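Local coordinates for synergistic-type venom protein S2C4 (Dendroaspis jamesoni kaimosae, PDB 7C28) that probably enhances the toxicity of other venom toxins, acting as a homodimeric synergistic member of the three-finger toxin family, at residues L1-T5 / Q21-F25. Sequence-based numbering, arbitrary orientation.
Sequences LTCVT and QKICF
In the disulfide core of this three-finger toxin, Cys3 and Cys24 tie the first strand of finger one to the first strand of finger two. Their SG atoms are bonded at 2.0 Å, and the bridge has a left-handed twist, with a CB-SG-SG-CB torsion of -78°. Both cysteines place SG beside their own backbone N. This turns the two sulfurs toward each other, and the CA atoms of Cys3 and Cys24 lie 5.5 Å apart. Strands 2-5 and 23-25 run nearly parallel, at 18°, but their axes are 7.1 Å apart and they belong to different sheets. Across these two segments the covalent link is the disulfide, and no backbone pairing joins them directly.

Leu1 packs alongside the bridge. Its CG is anti to the backbone N (chi1 177°), which carries the branched end toward residues 21-25. There CD2 of Leu1 touches SG of Cys24 at 3.7 Å and also lies 3.7 Å from the backbone N of Ile23. The carbonyl O of Thr2 makes a van der Waals contact with Cys24 SG.

Cys3 also packs on Cys17 and Cys42, which form a second disulfide, while Cys24 packs on Cys63 and Asn64. Asn64 links the two strands again through hydrogen bonds to Val4 N and Phe25 O. Such closely packed disulfides at the base of the fingers are the hallmark of the three-finger fold.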
ATOM      1  N   LEU A   1      -9.460 -15.262 -13.935  1.00 32.54           N
ATOM      2  CA  LEU A   1      -9.345 -14.513 -12.687  1.00 30.23           C
ATOM      3  C   LEU A   1     -10.338 -13.366 -12.662  1.00 30.36           C
ATOM      4  O   LEU A   1     -10.605 -12.742 -13.693  1.00 31.58           O
ATOM      5  CB  LEU A   1      -7.921 -13.986 -12.502  1.00 28.63           C
ATOM      6  CG  LEU A   1      -7.628 -13.122 -11.270  1.00 25.39           C
ATOM      7  CD1 LEU A   1      -7.503 -13.978 -10.012  1.00 23.61           C
ATOM      8  CD2 LEU A   1      -6.361 -12.318 -11.488  1.00 24.49           C
ATOM      9  N   THR A   2     -10.899 -13.111 -11.482  1.00 31.34           N
ATOM     10  CA  THR A   2     -11.831 -12.015 -11.255  1.00 28.08           C
ATOM     11  C   THR A   2     -11.225 -11.060 -10.236  1.00 25.68           C
ATOM     12  O   THR A   2     -10.763 -11.493  -9.174  1.00 24.41           O
ATOM     13  CB  THR A   2     -13.184 -12.533 -10.754  1.00 28.16           C
ATOM     14  OG1 THR A   2     -13.633 -13.595 -11.604  1.00 30.84           O
ATOM     15  CG2 THR A   2     -14.223 -11.418 -10.739  1.00 28.34           C
ATOM     16  N   CYS A   3     -11.223  -9.767 -10.568  1.00 25.56           N
ATOM     17  CA  CYS A   3     -10.665  -8.724  -9.721  1.00 23.94           C
ATOM     18  C   CYS A   3     -11.687  -7.612  -9.521  1.00 23.44           C
ATOM     19  O   CYS A   3     -12.498  -7.324 -10.406  1.00 22.81           O
ATOM     20  CB  CYS A   3      -9.393  -8.124 -10.320  1.00 22.83           C
ATOM     21  SG  CYS A   3      -8.100  -9.301 -10.707  1.00 24.77           S
ATOM     22  N   VAL A   4     -11.631  -6.974  -8.350  1.00 23.57           N
ATOM     23  CA  VAL A   4     -12.412  -5.762  -8.130  1.00 24.91           C
ATOM     24  C   VAL A   4     -11.865  -4.640  -9.000  1.00 26.29           C
ATOM     25  O   VAL A   4     -10.645  -4.498  -9.162  1.00 27.51           O
ATOM     26  CB  VAL A   4     -12.382  -5.368  -6.645  1.00 22.43           C
ATOM     27  CG1 VAL A   4     -13.293  -4.176  -6.395  1.00 23.28           C
ATOM     28  CG2 VAL A   4     -12.771  -6.553  -5.778  1.00 23.44           C
ATOM     29  N   THR A   5     -12.762  -3.813  -9.540  1.00 29.07           N
ATOM     30  CA  THR A   5     -12.373  -2.713 -10.416  1.00 31.34           C
ATOM     31  C   THR A   5     -12.751  -1.342  -9.888  1.00 35.94           C
ATOM     32  O   THR A   5     -12.075  -0.364 -10.215  1.00 37.00           O
ATOM     33  CB  THR A   5     -12.987  -2.889 -11.811  1.00 29.36           C
ATOM     34  OG1 THR A   5     -14.380  -3.189 -11.682  1.00 28.37           O
ATOM     35  CG2 THR A   5     -12.292  -4.017 -12.552  1.00 30.41           C
ATOM     36  N   GLN A  21      -3.730 -11.496 -18.160  1.00 32.54           N
ATOM     37  CA  GLN A  21      -3.755 -10.684 -16.943  1.00 32.01           C
ATOM     38  C   GLN A  21      -3.993 -11.648 -15.783  1.00 28.30           C
ATOM     39  O   GLN A  21      -5.114 -12.116 -15.575  1.00 26.88           O
ATOM     40  CB  GLN A  21      -4.835  -9.607 -17.019  1.00 32.64           C
ATOM     41  CG  GLN A  21      -4.617  -8.564 -18.107  1.00 35.63           C
ATOM     42  CD  GLN A  21      -5.711  -7.504 -18.134  1.00 37.52           C
ATOM     43  OE1 GLN A  21      -6.901  -7.814 -18.020  1.00 38.17           O
ATOM     44  NE2 GLN A  21      -5.311  -6.246 -18.284  1.00 37.40           N
ATOM     45  N   LYS A  22      -2.940 -11.947 -15.019  1.00 29.57           N
ATOM     46  CA  LYS A  22      -3.029 -12.970 -13.980  1.00 29.15           C
ATOM     47  C   LYS A  22      -2.812 -12.418 -12.573  1.00 28.58           C
ATOM     48  O   LYS A  22      -2.514 -13.185 -11.655  1.00 29.75           O
ATOM     49  CB  LYS A  22      -2.029 -14.093 -14.265  1.00 29.14           C
ATOM     50  CG  LYS A  22      -1.963 -14.505 -15.733  1.00 31.23           C
ATOM     51  CD  LYS A  22      -0.875 -15.546 -15.984  1.00 32.43           C
ATOM     52  CE  LYS A  22      -1.121 -16.293 -17.291  1.00 34.51           C
ATOM     53  NZ  LYS A  22       0.123 -16.861 -17.882  1.00 36.27           N
ATOM     54  N   ILE A  23      -2.977 -11.111 -12.378  1.00 28.08           N
ATOM     55  CA  ILE A  23      -2.772 -10.469 -11.083  1.00 26.73           C
ATOM     56  C   ILE A  23      -3.878  -9.438 -10.866  1.00 24.23           C
ATOM     57  O   ILE A  23      -4.282  -8.745 -11.805  1.00 23.81           O
ATOM     58  CB  ILE A  23      -1.379  -9.797 -11.012  1.00 31.14           C
ATOM     59  CG1 ILE A  23      -0.258 -10.787 -11.351  1.00 35.17           C
ATOM     60  CG2 ILE A  23      -1.141  -9.157  -9.659  1.00 29.96           C
ATOM     61  CD1 ILE A  23      -0.018 -11.840 -10.301  1.00 40.68           C
ATOM     62  N   CYS A  24      -4.364  -9.330  -9.632  1.00 21.89           N
ATOM     63  CA  CYS A  24      -5.171  -8.189  -9.209  1.00 23.44           C
ATOM     64  C   CYS A  24      -4.277  -7.212  -8.456  1.00 23.82           C
ATOM     65  O   CYS A  24      -3.289  -7.611  -7.835  1.00 25.53           O
ATOM     66  CB  CYS A  24      -6.343  -8.593  -8.313  1.00 24.58           C
ATOM     67  SG  CYS A  24      -7.411  -9.924  -8.891  1.00 27.08           S
ATOM     68  N   PHE A  25      -4.619  -5.921  -8.523  1.00 22.48           N
ATOM     69  CA  PHE A  25      -3.819  -4.895  -7.865  1.00 19.79           C
ATOM     70  C   PHE A  25      -4.686  -3.934  -7.066  1.00 19.57           C
ATOM     71  O   PHE A  25      -5.869  -3.736  -7.356  1.00 17.83           O
ATOM     72  CB  PHE A  25      -2.968  -4.096  -8.880  1.00 23.00           C
ATOM     73  CG  PHE A  25      -3.758  -3.120  -9.715  1.00 25.61           C
ATOM     74  CD1 PHE A  25      -3.995  -1.823  -9.270  1.00 25.54           C
ATOM     75  CD2 PHE A  25      -4.248  -3.494 -10.955  1.00 25.76           C
ATOM     76  CE1 PHE A  25      -4.719  -0.930 -10.039  1.00 25.85           C
ATOM     77  CE2 PHE A  25      -4.971  -2.604 -11.728  1.00 28.19           C
ATOM     78  CZ  PHE A  25      -5.203  -1.317 -11.268  1.00 26.64           C
TER